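Local coordinates for aminopeptidase N family protein (Idiomarina loihiensis L2TR, PDB 4FGM), which probably acts as a zinc-dependent aminopeptidase of the M61 family, trimming residues from the amino-terminal ends of peptides, at residues N35-S40 against R44-H49; M390-S395 against K582-P587; E176-I179 against K184-L187; R339-A344 against S569-S574. All blocks are in the same frame, centred on the assembly; numbering follows the deposited sequence.

Contact 1: residues N35-S40 against R44-H49; sequences NWIPGS and RDFSKH. With MAE (maleic acid), chain B.
N35 O accepts from two successive backbone amides as the chain folds back, R44 N at 2.8 Å and D45 N at 3.2 Å. The tight packing is next to it. F46 CG stands anti to the carbonyl carbon (chi1 -61°), directing the ring at the 36-37 peptide link, where I37 N meets its edge, 3.7 Å from CE2. I37 CG2 touches F46 CZ at 3.9 Å, and R44 CB lies over one face of the ring. From there the extended R44 chain brings its guanidinium to S40 OG, near the guanidinium plane, though the modelled separation is doubtfully short; a water also joins R44 NH1 to S40 O and I37 N. The side of D45, partly exposed, is looser. Its carboxylate stands 81° to the N35 amide and turns to K69 in a salt bridge. N35 ND2 hydrogen-bonds E295 O, and a water accepting from S47 N lies 3.0 Å from N35 OD1. G39 and S40, ending a type II turn, belong to the maleic acid pocket. The whole loop connects strands 30-32 and 50-51, with helix 108-111 packing T109 on I37 and S110 on F46.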
loop_
_atom_site.group_PDB
_atom_site.type_symbol
_atom_site.label_atom_id
_atom_site.label_comp_id
_atom_site.label_asym_id
_atom_site.label_seq_id
_atom_site.Cartn_x
_atom_site.Cartn_y
_atom_site.Cartn_z
ATOM N N ASN A 35 -16.108 9.306 4.066
ATOM C CA ASN A 35 -15.241 10.337 3.524
ATOM C C ASN A 35 -13.840 9.792 3.260
ATOM O O ASN A 35 -12.985 10.494 2.723
ATOM C CB ASN A 35 -15.197 11.552 4.449
ATOM C CG ASN A 35 -16.457 12.374 4.362
ATOM O OD1 ASN A 35 -16.997 12.566 3.276
ATOM N ND2 ASN A 35 -16.931 12.872 5.499
ATOM N N TRP A 36 -13.622 8.535 3.644
ATOM C CA TRP A 36 -12.359 7.850 3.403
ATOM C C TRP A 36 -12.596 6.348 3.448
ATOM O O TRP A 36 -13.570 5.892 4.036
ATOM C CB TRP A 36 -11.285 8.251 4.419
ATOM C CG TRP A 36 -11.556 7.886 5.848
ATOM C CD1 TRP A 36 -12.372 8.550 6.724
ATOM C CD2 TRP A 36 -10.957 6.816 6.592
ATOM N NE1 TRP A 36 -12.308 7.966 7.966
ATOM C CE2 TRP A 36 -11.443 6.903 7.917
ATOM C CE3 TRP A 36 -10.045 5.803 6.274
ATOM C CZ2 TRP A 36 -11.056 6.007 8.922
ATOM C CZ3 TRP A 36 -9.658 4.908 7.281
ATOM C CH2 TRP A 36 -10.163 5.023 8.588
ATOM N N ILE A 37 -11.716 5.575 2.819
ATOM C CA ILE A 37 -11.873 4.127 2.795
ATOM C C ILE A 37 -10.834 3.423 3.655
ATOM O O ILE A 37 -9.646 3.741 3.590
ATOM C CB ILE A 37 -11.781 3.571 1.347
ATOM C CG1 ILE A 37 -11.885 2.044 1.376
ATOM C CG2 ILE A 37 -10.478 4.020 0.694
ATOM C CD1 ILE A 37 -11.948 1.386 0.017
ATOM N N PRO A 38 -11.277 2.456 4.479
ATOM C CA PRO A 38 -10.367 1.707 5.356
ATOM C C PRO A 38 -9.128 1.231 4.612
ATOM O O PRO A 38 -9.218 0.755 3.487
ATOM C CB PRO A 38 -11.238 0.547 5.852
ATOM C CG PRO A 38 -12.596 1.202 5.983
ATOM C CD PRO A 38 -12.682 2.054 4.705
ATOM N N GLY A 39 -7.968 1.377 5.244
ATOM C CA GLY A 39 -6.732 0.939 4.628
ATOM C C GLY A 39 -5.981 2.031 3.893
ATOM O O GLY A 39 -4.828 1.850 3.565
ATOM N N SER A 40 -6.632 3.159 3.634
ATOM C CA SER A 40 -6.000 4.273 2.937
ATOM C C SER A 40 -6.353 5.508 3.755
ATOM O O SER A 40 -7.426 6.103 3.596
ATOM C CB SER A 40 -6.555 4.386 1.518
ATOM O OG SER A 40 -5.796 5.297 0.752
ATOM N N ARG A 44 -10.833 11.552 1.344
ATOM C CA ARG A 44 -11.001 11.666 -0.100
ATOM C C ARG A 44 -12.323 12.227 -0.635
ATOM O O ARG A 44 -12.477 12.391 -1.848
ATOM C CB ARG A 44 -10.731 10.307 -0.743
ATOM C CG ARG A 44 -9.302 9.836 -0.571
ATOM C CD ARG A 44 -9.013 8.635 -1.452
ATOM N NE ARG A 44 -7.593 8.579 -1.782
ATOM C CZ ARG A 44 -6.704 7.895 -1.085
ATOM N NH1 ARG A 44 -7.104 7.205 -0.032
ATOM N NH2 ARG A 44 -5.424 7.919 -1.422
ATOM N N ASP A 45 -13.270 12.509 0.257
ATOM C CA ASP A 45 -14.570 13.059 -0.124
ATOM C C ASP A 45 -15.236 12.401 -1.350
ATOM O O ASP A 45 -15.608 13.084 -2.315
ATOM C CB ASP A 45 -14.443 14.568 -0.361
ATOM C CG ASP A 45 -14.074 15.338 0.907
ATOM O OD1 ASP A 45 -14.312 14.818 2.016
ATOM O OD2 ASP A 45 -13.561 16.472 0.800
ATOM N N PHE A 46 -15.407 11.081 -1.299
ATOM C CA PHE A 46 -16.024 10.342 -2.397
ATOM C C PHE A 46 -17.369 10.932 -2.838
ATOM O O PHE A 46 -17.727 10.878 -4.016
ATOM C CB PHE A 46 -16.224 8.878 -2.000
ATOM C CG PHE A 46 -14.940 8.146 -1.669
ATOM C CD1 PHE A 46 -13.945 7.970 -2.637
ATOM C CD2 PHE A 46 -14.734 7.612 -0.395
ATOM C CE1 PHE A 46 -12.779 7.281 -2.341
ATOM C CE2 PHE A 46 -13.566 6.921 -0.096
ATOM C CZ PHE A 46 -12.589 6.754 -1.072
ATOM N N SER A 47 -18.107 11.505 -1.897
ATOM C CA SER A 47 -19.413 12.086 -2.189
ATOM C C SER A 47 -19.489 13.043 -3.380
ATOM O O SER A 47 -20.567 13.264 -3.927
ATOM C CB SER A 47 -19.942 12.806 -0.945
ATOM O OG SER A 47 -20.126 11.889 0.115
ATOM N N LYS A 48 -18.358 13.622 -3.773
ATOM C CA LYS A 48 -18.339 14.561 -4.897
ATOM C C LYS A 48 -18.682 13.920 -6.243
ATOM O O LYS A 48 -19.000 14.626 -7.198
ATOM C CB LYS A 48 -16.966 15.227 -5.007
ATOM C CG LYS A 48 -15.833 14.243 -5.261
ATOM C CD LYS A 48 -14.474 14.908 -5.094
ATOM C CE LYS A 48 -13.378 13.873 -4.863
ATOM N NZ LYS A 48 -12.042 14.514 -4.742
ATOM N N HIS A 49 -18.602 12.591 -6.321
ATOM C CA HIS A 49 -18.903 11.881 -7.566
ATOM C C HIS A 49 -20.375 11.467 -7.688
ATOM O O HIS A 49 -20.802 10.953 -8.725
ATOM C CB HIS A 49 -18.008 10.644 -7.698
ATOM C CG HIS A 49 -16.546 10.950 -7.631
ATOM N ND1 HIS A 49 -15.945 11.898 -8.436
ATOM C CD2 HIS A 49 -15.562 10.443 -6.849
ATOM C CE1 HIS A 49 -14.657 11.960 -8.151
ATOM N NE2 HIS A 49 -14.396 11.087 -7.192
HETATM C C1 MAE B . -1.130 -0.578 2.136
HETATM O O1 MAE B . -0.940 0.076 3.220
HETATM O O2 MAE B . -1.514 -1.767 2.225
HETATM C C2 MAE B . -0.931 0.137 0.856
HETATM C C3 MAE B . -1.646 1.082 0.252
HETATM C C4 MAE B . -2.880 1.688 0.741
HETATM O O3 MAE B . -3.482 1.384 1.789
HETATM O O4 MAE B . -3.311 2.618 0.029
HETATM O O HOH W 1 -17.808 11.089 0.834
HETATM O O HOH W 2 -9.102 7.084 1.878
#

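Contact 2: residues M390-S395 against K582-P587; sequences MLRLQS and KGWLTP
R392 and W584 meet almost at right angles, the guanidinium and indole planes standing 73° apart. The point of contact is W584 CD1, which sits over the centre of one guanidinium face, 3.7 Å from R392 CZ. R392 NH1 reaches further, to within 3.4 Å of W584 CA, so the charged group lies against both the ring and the backbone at its root. The arginine gets there by an extended chain from CG to NE, with CG anti to its carbonyl carbon (chi1 -67°), running straight off the helix. No direct hydrogen bond joins the two segments. Instead a water in the guanidinium plane accepts from R392 NH1 at 3.3 Å and donates to K582 O at 2.7 Å. The remaining guanidinium nitrogens are held from elsewhere: NE forms a salt bridge with D388 one helical turn back, and NH2 bonds weakly to Y316 OH, which fixes the rotation of the flat group under W584. With a leucine in place of R392, D388 would probably lose its charged mate and the CD1 side of the indole its cover. W584 NE1 bonds Y312 OH, and the indole is wedged among helices: L385 and L389 of helix 378-394, Y329 and L333 of helix 326-342, and L456 of helix 453-457. The C-terminal tail is thereby pinned to the helical part of the fold.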
loop_
_atom_site.group_PDB
_atom_site.type_symbol
_atom_site.label_atom_id
_atom_site.label_comp_id
_atom_site.label_asym_id
_atom_site.label_seq_id
_atom_site.Cartn_x
_atom_site.Cartn_y
_atom_site.Cartn_z
HETATM N N MSE A 390 16.445 -10.091 17.490
HETATM C CA MSE A 390 16.613 -10.019 18.932
HETATM C C MSE A 390 15.924 -11.177 19.654
HETATM O O MSE A 390 16.515 -11.808 20.530
HETATM C CB MSE A 390 16.078 -8.693 19.450
HETATM C CG MSE A 390 16.982 -7.518 19.129
HETATM SE SE MSE A 390 16.216 -5.838 19.674
HETATM C CE MSE A 390 16.635 -5.883 21.564
ATOM N N LEU A 391 14.679 -11.451 19.282
ATOM C CA LEU A 391 13.919 -12.536 19.885
ATOM C C LEU A 391 14.601 -13.880 19.639
ATOM O O LEU A 391 14.560 -14.771 20.485
ATOM C CB LEU A 391 12.497 -12.561 19.309
ATOM C CG LEU A 391 11.369 -11.852 20.070
ATOM C CD1 LEU A 391 11.882 -10.651 20.833
ATOM C CD2 LEU A 391 10.301 -11.441 19.075
ATOM N N ARG A 392 15.233 -14.028 18.483
ATOM C CA ARG A 392 15.904 -15.277 18.164
ATOM C C ARG A 392 17.116 -15.499 19.058
ATOM O O ARG A 392 17.298 -16.585 19.599
ATOM C CB ARG A 392 16.311 -15.300 16.686
ATOM C CG ARG A 392 15.115 -15.333 15.737
ATOM C CD ARG A 392 15.530 -15.277 14.281
ATOM N NE ARG A 392 14.376 -15.130 13.397
ATOM C CZ ARG A 392 14.071 -15.976 12.414
ATOM N NH1 ARG A 392 14.833 -17.042 12.179
ATOM N NH2 ARG A 392 13.008 -15.752 11.655
ATOM N N LEU A 393 17.936 -14.468 19.227
ATOM C CA LEU A 393 19.129 -14.583 20.059
ATOM C C LEU A 393 18.775 -14.767 21.539
ATOM O O LEU A 393 19.428 -15.527 22.252
ATOM C CB LEU A 393 20.006 -13.341 19.888
ATOM C CG LEU A 393 20.488 -13.045 18.468
ATOM C CD1 LEU A 393 21.204 -11.707 18.443
ATOM C CD2 LEU A 393 21.404 -14.160 17.989
ATOM N N GLN A 394 17.732 -14.074 21.984
ATOM C CA GLN A 394 17.295 -14.135 23.373
ATOM C C GLN A 394 16.560 -15.413 23.770
ATOM O O GLN A 394 16.377 -15.682 24.959
ATOM C CB GLN A 394 16.414 -12.923 23.692
ATOM C CG GLN A 394 17.186 -11.633 23.902
ATOM C CD GLN A 394 16.276 -10.458 24.206
ATOM O OE1 GLN A 394 15.280 -10.598 24.920
ATOM N NE2 GLN A 394 16.621 -9.288 23.679
ATOM N N SER A 395 16.139 -16.193 22.780
ATOM C CA SER A 395 15.423 -17.440 23.041
ATOM C C SER A 395 16.188 -18.583 22.386
ATOM O O SER A 395 15.668 -19.683 22.206
ATOM C CB SER A 395 14.007 -17.372 22.460
ATOM O OG SER A 395 14.034 -17.286 21.042
ATOM N N LYS A 582 21.660 -19.377 11.207
ATOM C CA LYS A 582 20.763 -20.105 12.095
ATOM C C LYS A 582 19.332 -20.206 11.575
ATOM O O LYS A 582 18.376 -20.085 12.344
ATOM C CB LYS A 582 20.742 -19.459 13.483
ATOM C CG LYS A 582 21.486 -20.233 14.559
ATOM C CD LYS A 582 22.913 -19.740 14.735
ATOM C CE LYS A 582 23.512 -20.234 16.058
ATOM N NZ LYS A 582 23.615 -21.722 16.148
ATOM N N GLY A 583 19.182 -20.422 10.273
ATOM C CA GLY A 583 17.848 -20.553 9.711
ATOM C C GLY A 583 17.075 -19.275 9.425
ATOM O O GLY A 583 15.970 -19.339 8.885
ATOM N N TRP A 584 17.614 -18.116 9.789
ATOM C CA TRP A 584 16.905 -16.879 9.498
ATOM C C TRP A 584 16.871 -16.735 7.985
ATOM O O TRP A 584 15.882 -16.278 7.414
ATOM C CB TRP A 584 17.611 -15.679 10.111
ATOM C CG TRP A 584 17.021 -14.386 9.662
ATOM C CD1 TRP A 584 15.706 -14.023 9.715
ATOM C CD2 TRP A 584 17.722 -13.272 9.094
ATOM N NE1 TRP A 584 15.543 -12.751 9.214
ATOM C CE2 TRP A 584 16.763 -12.268 8.823
ATOM C CE3 TRP A 584 19.065 -13.027 8.782
ATOM C CZ2 TRP A 584 17.107 -11.035 8.263
ATOM C CZ3 TRP A 584 19.407 -11.801 8.223
ATOM C CH2 TRP A 584 18.430 -10.822 7.968
ATOM N N LEU A 585 17.966 -17.130 7.345
ATOM C CA LEU A 585 18.070 -17.092 5.893
ATOM C C LEU A 585 18.655 -18.422 5.431
ATOM O O LEU A 585 19.355 -19.096 6.183
ATOM C CB LEU A 585 18.978 -15.945 5.427
ATOM C CG LEU A 585 18.564 -14.505 5.737
ATOM C CD1 LEU A 585 19.582 -13.543 5.135
ATOM C CD2 LEU A 585 17.180 -14.234 5.179
ATOM N N THR A 586 18.355 -18.792 4.194
ATOM C CA THR A 586 18.851 -20.031 3.614
ATOM C C THR A 586 19.829 -19.698 2.492
ATOM O O THR A 586 19.442 -19.141 1.467
ATOM C CB THR A 586 17.696 -20.863 3.039
ATOM O OG1 THR A 586 16.804 -21.238 4.097
ATOM C CG2 THR A 586 18.229 -22.106 2.348
ATOM N N PRO A 587 21.111 -20.036 2.672
ATOM C CA PRO A 587 22.157 -19.773 1.676
ATOM C C PRO A 587 22.074 -20.666 0.439
ATOM O O PRO A 587 21.331 -21.668 0.514
ATOM C CB PRO A 587 23.434 -20.003 2.466
ATOM C CG PRO A 587 23.041 -21.134 3.369
ATOM C CD PRO A 587 21.676 -20.694 3.862
HETATM O O HOH W 3 17.150 -18.434 14.023
#

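Contact 3: residues E176-I179 against K184-L187; sequences EEFI and KHSL
F178 places CG between its backbone N and carbonyl carbon (chi1 62°), which lays the phenyl ring across the neighbouring strand, and H185, with CG beside its own backbone N (chi1 -74°), presents CB to that ring. The result is a CH-pi contact over the face, H185 CB lying 3.4 Å from the F178 ring centroid. The imidazole itself slides past: its plane is only 28° from that of the phenyl, but the centroids are 5.2 Å apart and the rings barely overlap. Beneath them the antiparallel hairpin 174-180/183-190 is held by its hydrogen-bonded pairs, E176 with L187 and F178 with H185; H185 N reaches F178 O at 2.8 Å, and E176 N reaches L187 O at 3.1 Å. On the face bearing E177 and S186, S186 OG makes a weak, unsettled bond of 3.2 Å to E177 OE2. Helix 197-215 covers F178 with T201 and L204. Both imidazole nitrogens have partners, ND1 the carbonyl oxygen of I183 and NE2 the hydroxyl of Y275, on helix 262-277 that carries zinc ligands H273 and H277. These bonds fix the ring's rotation, and if H185 is neutral its proton is likely to sit on ND1.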
loop_
_atom_site.group_PDB
_atom_site.type_symbol
_atom_site.label_atom_id
_atom_site.label_comp_id
_atom_site.label_asym_id
_atom_site.label_seq_id
_atom_site.Cartn_x
_atom_site.Cartn_y
_atom_site.Cartn_z
ATOM N N GLU A 176 -7.860 -17.582 -12.853
ATOM C CA GLU A 176 -7.132 -18.821 -12.612
ATOM C C GLU A 176 -7.261 -19.187 -11.134
ATOM O O GLU A 176 -6.772 -18.475 -10.255
ATOM C CB GLU A 176 -5.653 -18.646 -12.969
ATOM C CG GLU A 176 -4.828 -19.926 -12.920
ATOM C CD GLU A 176 -5.015 -20.797 -14.150
ATOM O OE1 GLU A 176 -6.118 -21.354 -14.333
ATOM O OE2 GLU A 176 -4.051 -20.922 -14.937
ATOM N N GLU A 177 -7.919 -20.307 -10.875
ATOM C CA GLU A 177 -8.133 -20.781 -9.520
ATOM C C GLU A 177 -7.005 -21.682 -9.027
ATOM O O GLU A 177 -6.312 -22.314 -9.813
ATOM C CB GLU A 177 -9.463 -21.532 -9.457
ATOM C CG GLU A 177 -10.529 -20.838 -8.637
ATOM C CD GLU A 177 -11.844 -20.708 -9.376
ATOM O OE1 GLU A 177 -12.292 -21.708 -9.973
ATOM O OE2 GLU A 177 -12.432 -19.606 -9.352
ATOM N N PHE A 178 -6.814 -21.713 -7.715
ATOM C CA PHE A 178 -5.805 -22.570 -7.108
ATOM C C PHE A 178 -6.146 -22.815 -5.645
ATOM O O PHE A 178 -7.032 -22.160 -5.097
ATOM C CB PHE A 178 -4.402 -21.961 -7.241
ATOM C CG PHE A 178 -4.216 -20.637 -6.542
ATOM C CD1 PHE A 178 -4.634 -19.451 -7.138
ATOM C CD2 PHE A 178 -3.566 -20.575 -5.311
ATOM C CE1 PHE A 178 -4.381 -18.220 -6.534
ATOM C CE2 PHE A 178 -3.307 -19.345 -4.695
ATOM C CZ PHE A 178 -3.721 -18.167 -5.303
ATOM N N ILE A 179 -5.466 -23.759 -5.004
ATOM C CA ILE A 179 -5.774 -24.021 -3.605
ATOM C C ILE A 179 -4.554 -23.998 -2.698
ATOM O O ILE A 179 -3.462 -24.416 -3.074
ATOM C CB ILE A 179 -6.529 -25.378 -3.424
ATOM C CG1 ILE A 179 -5.542 -26.541 -3.374
ATOM C CG2 ILE A 179 -7.522 -25.587 -4.565
ATOM C CD1 ILE A 179 -5.311 -27.074 -1.966
ATOM N N LYS A 184 -9.947 -22.361 -1.336
ATOM C CA LYS A 184 -9.979 -21.897 -2.723
ATOM C C LYS A 184 -9.484 -20.464 -2.862
ATOM O O LYS A 184 -9.877 -19.580 -2.102
ATOM C CB LYS A 184 -11.391 -21.986 -3.305
ATOM C CG LYS A 184 -11.909 -23.398 -3.487
ATOM C CD LYS A 184 -13.090 -23.427 -4.440
ATOM C CE LYS A 184 -13.719 -24.805 -4.475
ATOM N NZ LYS A 184 -12.690 -25.862 -4.660
ATOM N N HIS A 185 -8.615 -20.253 -3.846
ATOM C CA HIS A 185 -8.047 -18.942 -4.137
ATOM C C HIS A 185 -8.236 -18.634 -5.615
ATOM O O HIS A 185 -8.387 -19.539 -6.437
ATOM C CB HIS A 185 -6.549 -18.913 -3.812
ATOM C CG HIS A 185 -6.241 -18.883 -2.347
ATOM N ND1 HIS A 185 -6.452 -19.963 -1.515
ATOM C CD2 HIS A 185 -5.727 -17.902 -1.567
ATOM C CE1 HIS A 185 -6.077 -19.649 -0.287
ATOM N NE2 HIS A 185 -5.633 -18.405 -0.290
ATOM N N SER A 186 -8.214 -17.349 -5.949
ATOM C CA SER A 186 -8.375 -16.911 -7.330
ATOM C C SER A 186 -7.467 -15.743 -7.672
ATOM O O SER A 186 -7.267 -14.831 -6.865
ATOM C CB SER A 186 -9.820 -16.474 -7.602
ATOM O OG SER A 186 -10.721 -17.560 -7.515
ATOM N N LEU A 187 -6.905 -15.793 -8.871
ATOM C CA LEU A 187 -6.090 -14.709 -9.368
ATOM C C LEU A 187 -6.946 -14.194 -10.509
ATOM O O LEU A 187 -7.272 -14.947 -11.428
ATOM C CB LEU A 187 -4.746 -15.194 -9.910
ATOM C CG LEU A 187 -3.992 -14.069 -10.645
ATOM C CD1 LEU A 187 -3.712 -12.911 -9.686
ATOM C CD2 LEU A 187 -2.703 -14.601 -11.233
#

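Contact 4: residues R339-A344 against S569-S574; sequences RVERGA and SSYVLS
The C-terminal end of helix 326-342 meets strand 570-575 and the residue just before it, E341 resting on Y571 and R342 on S569. The first pair meets through the E341 methylenes, which lie against the ring and hydroxyl of Y571, with no hydrogen bond between the two. E341 CB lies 3.7 Å from Y571 CE1. E341 CG lies 3.7 Å from Y571 CZ, and the bend at chi2 (-53°) turns the carboxylate. The side chains cross at about a right angle, with the carboxylate plane 52° from that of the phenol. The carboxylate's own partner is elsewhere, E341 OE1 bonding S449 OG. The strand belongs to a two-stranded antiparallel sheet with 461-466, through which the chain leaves for, and returns from, a six-stranded domain that is probably the PDZ module. It opens with a classic beta bulge, S569 and S570 both facing Q466. At this bulge S569 CB is pressed against R342 CD at 3.6 Å, and the pairing buries R342 NE and S569 OG with no polar partner. R342 NH2 forms a salt bridge with E507, and the guanidinium makes a cation-pi contact with Y504. Were Y571 replaced by a serine, E341 CB and CG would probably lose the ring they rest on, and K465 its weak hydroxyl partner. The backbone is tied to the helix independently of the ring, Y571 N bonding S338 OG.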
loop_
_atom_site.group_PDB
_atom_site.type_symbol
_atom_site.label_atom_id
_atom_site.label_comp_id
_atom_site.label_asym_id
_atom_site.label_seq_id
_atom_site.Cartn_x
_atom_site.Cartn_y
_atom_site.Cartn_z
ATOM N N ARG A 339 16.932 3.581 2.387
ATOM C CA ARG A 339 15.903 4.608 2.319
ATOM C C ARG A 339 15.658 5.284 3.663
ATOM O O ARG A 339 15.516 6.501 3.733
ATOM C CB ARG A 339 14.594 4.022 1.783
ATOM C CG ARG A 339 14.698 3.464 0.367
ATOM C CD ARG A 339 13.318 3.242 -0.226
ATOM N NE ARG A 339 12.485 2.405 0.633
ATOM C CZ ARG A 339 12.350 1.088 0.502
ATOM N NH1 ARG A 339 12.994 0.445 -0.465
ATOM N NH2 ARG A 339 11.570 0.413 1.338
ATOM N N VAL A 340 15.608 4.501 4.733
ATOM C CA VAL A 340 15.374 5.072 6.050
ATOM C C VAL A 340 16.523 5.986 6.462
ATOM O O VAL A 340 16.296 7.083 6.973
ATOM C CB VAL A 340 15.213 3.969 7.126
ATOM C CG1 VAL A 340 15.096 4.595 8.505
ATOM C CG2 VAL A 340 13.981 3.131 6.824
ATOM N N GLU A 341 17.750 5.531 6.215
ATOM C CA GLU A 341 18.949 6.280 6.585
ATOM C C GLU A 341 19.323 7.456 5.685
ATOM O O GLU A 341 20.155 8.282 6.060
ATOM C CB GLU A 341 20.144 5.328 6.669
ATOM C CG GLU A 341 20.013 4.233 7.721
ATOM C CD GLU A 341 19.676 4.777 9.099
ATOM O OE1 GLU A 341 20.241 5.823 9.484
ATOM O OE2 GLU A 341 18.852 4.152 9.801
ATOM N N ARG A 342 18.701 7.541 4.514
ATOM C CA ARG A 342 19.006 8.597 3.557
ATOM C C ARG A 342 18.740 10.038 3.978
ATOM O O ARG A 342 19.598 10.901 3.791
ATOM C CB ARG A 342 18.269 8.331 2.239
ATOM C CG ARG A 342 18.569 9.339 1.133
ATOM C CD ARG A 342 20.039 9.302 0.720
ATOM N NE ARG A 342 20.705 10.587 0.940
ATOM C CZ ARG A 342 21.150 11.373 -0.031
ATOM N NH1 ARG A 342 21.006 11.009 -1.297
ATOM N NH2 ARG A 342 21.734 12.521 0.264
ATOM N N GLY A 343 17.566 10.305 4.542
ATOM C CA GLY A 343 17.238 11.674 4.907
ATOM C C GLY A 343 17.188 12.067 6.368
ATOM O O GLY A 343 17.146 11.220 7.261
ATOM N N ALA A 344 17.172 13.378 6.594
ATOM C CA ALA A 344 17.128 13.945 7.934
ATOM C C ALA A 344 15.766 13.798 8.612
ATOM O O ALA A 344 15.642 14.046 9.811
ATOM C CB ALA A 344 17.527 15.421 7.879
ATOM N N SER A 569 25.258 6.566 1.386
ATOM C CA SER A 569 23.860 6.210 1.601
ATOM C C SER A 569 23.390 4.825 1.157
ATOM O O SER A 569 22.315 4.383 1.557
ATOM C CB SER A 569 22.976 7.280 0.950
ATOM O OG SER A 569 23.318 7.461 -0.417
ATOM N N SER A 570 24.160 4.148 0.315
ATOM C CA SER A 570 23.773 2.810 -0.114
ATOM C C SER A 570 24.247 1.778 0.907
ATOM O O SER A 570 25.447 1.591 1.094
ATOM C CB SER A 570 24.373 2.477 -1.485
ATOM O OG SER A 570 23.578 2.988 -2.541
ATOM N N TYR A 571 23.307 1.129 1.586
ATOM C CA TYR A 571 23.660 0.100 2.555
ATOM C C TYR A 571 23.597 -1.247 1.834
ATOM O O TYR A 571 22.516 -1.761 1.554
ATOM C CB TYR A 571 22.690 0.112 3.750
ATOM C CG TYR A 571 22.917 1.255 4.720
ATOM C CD1 TYR A 571 22.806 2.583 4.303
ATOM C CD2 TYR A 571 23.278 1.008 6.048
ATOM C CE1 TYR A 571 23.055 3.641 5.183
ATOM C CE2 TYR A 571 23.527 2.057 6.936
ATOM C CZ TYR A 571 23.416 3.371 6.495
ATOM O OH TYR A 571 23.685 4.416 7.352
ATOM N N VAL A 572 24.760 -1.804 1.516
ATOM C CA VAL A 572 24.825 -3.084 0.827
ATOM C C VAL A 572 24.993 -4.217 1.846
ATOM O O VAL A 572 25.916 -4.200 2.666
ATOM C CB VAL A 572 25.997 -3.099 -0.184
ATOM C CG1 VAL A 572 26.129 -4.475 -0.831
ATOM C CG2 VAL A 572 25.762 -2.038 -1.249
ATOM N N LEU A 573 24.086 -5.189 1.793
ATOM C CA LEU A 573 24.110 -6.321 2.712
ATOM C C LEU A 573 24.516 -7.624 2.046
ATOM O O LEU A 573 24.056 -7.945 0.951
ATOM C CB LEU A 573 22.740 -6.500 3.365
ATOM C CG LEU A 573 22.504 -5.775 4.692
ATOM C CD1 LEU A 573 22.942 -4.333 4.590
ATOM C CD2 LEU A 573 21.034 -5.873 5.066
ATOM N N SER A 574 25.379 -8.370 2.724
ATOM C CA SER A 574 25.859 -9.649 2.219
ATOM C C SER A 574 26.149 -10.626 3.357
ATOM O O SER A 574 26.522 -10.229 4.465
ATOM C CB SER A 574 27.124 -9.446 1.383
ATOM O OG SER A 574 28.103 -8.732 2.115
#

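Overall arrangement
Of the four, contact 1 alone reaches the maleic acid pocket: the side chain of S40 is about 8 Å from that of the zinc ligand E307 and about 10 Å from the zinc ion. Contact 3, its centre 30 Å from that of contact 1, connects to the site indirectly, through the zinc-binding helix 262-277. Contacts 2 and 4 lie across the chain's centre from contact 1, 42 and 35 Å from it between centres. They come within about 6 Å of each other at nearest atoms, their segments alternate along the chain, and helix 326-342 links them, its C-terminal end forming one side of contact 4 and its Y329 and L333 touching W584 of contact 2.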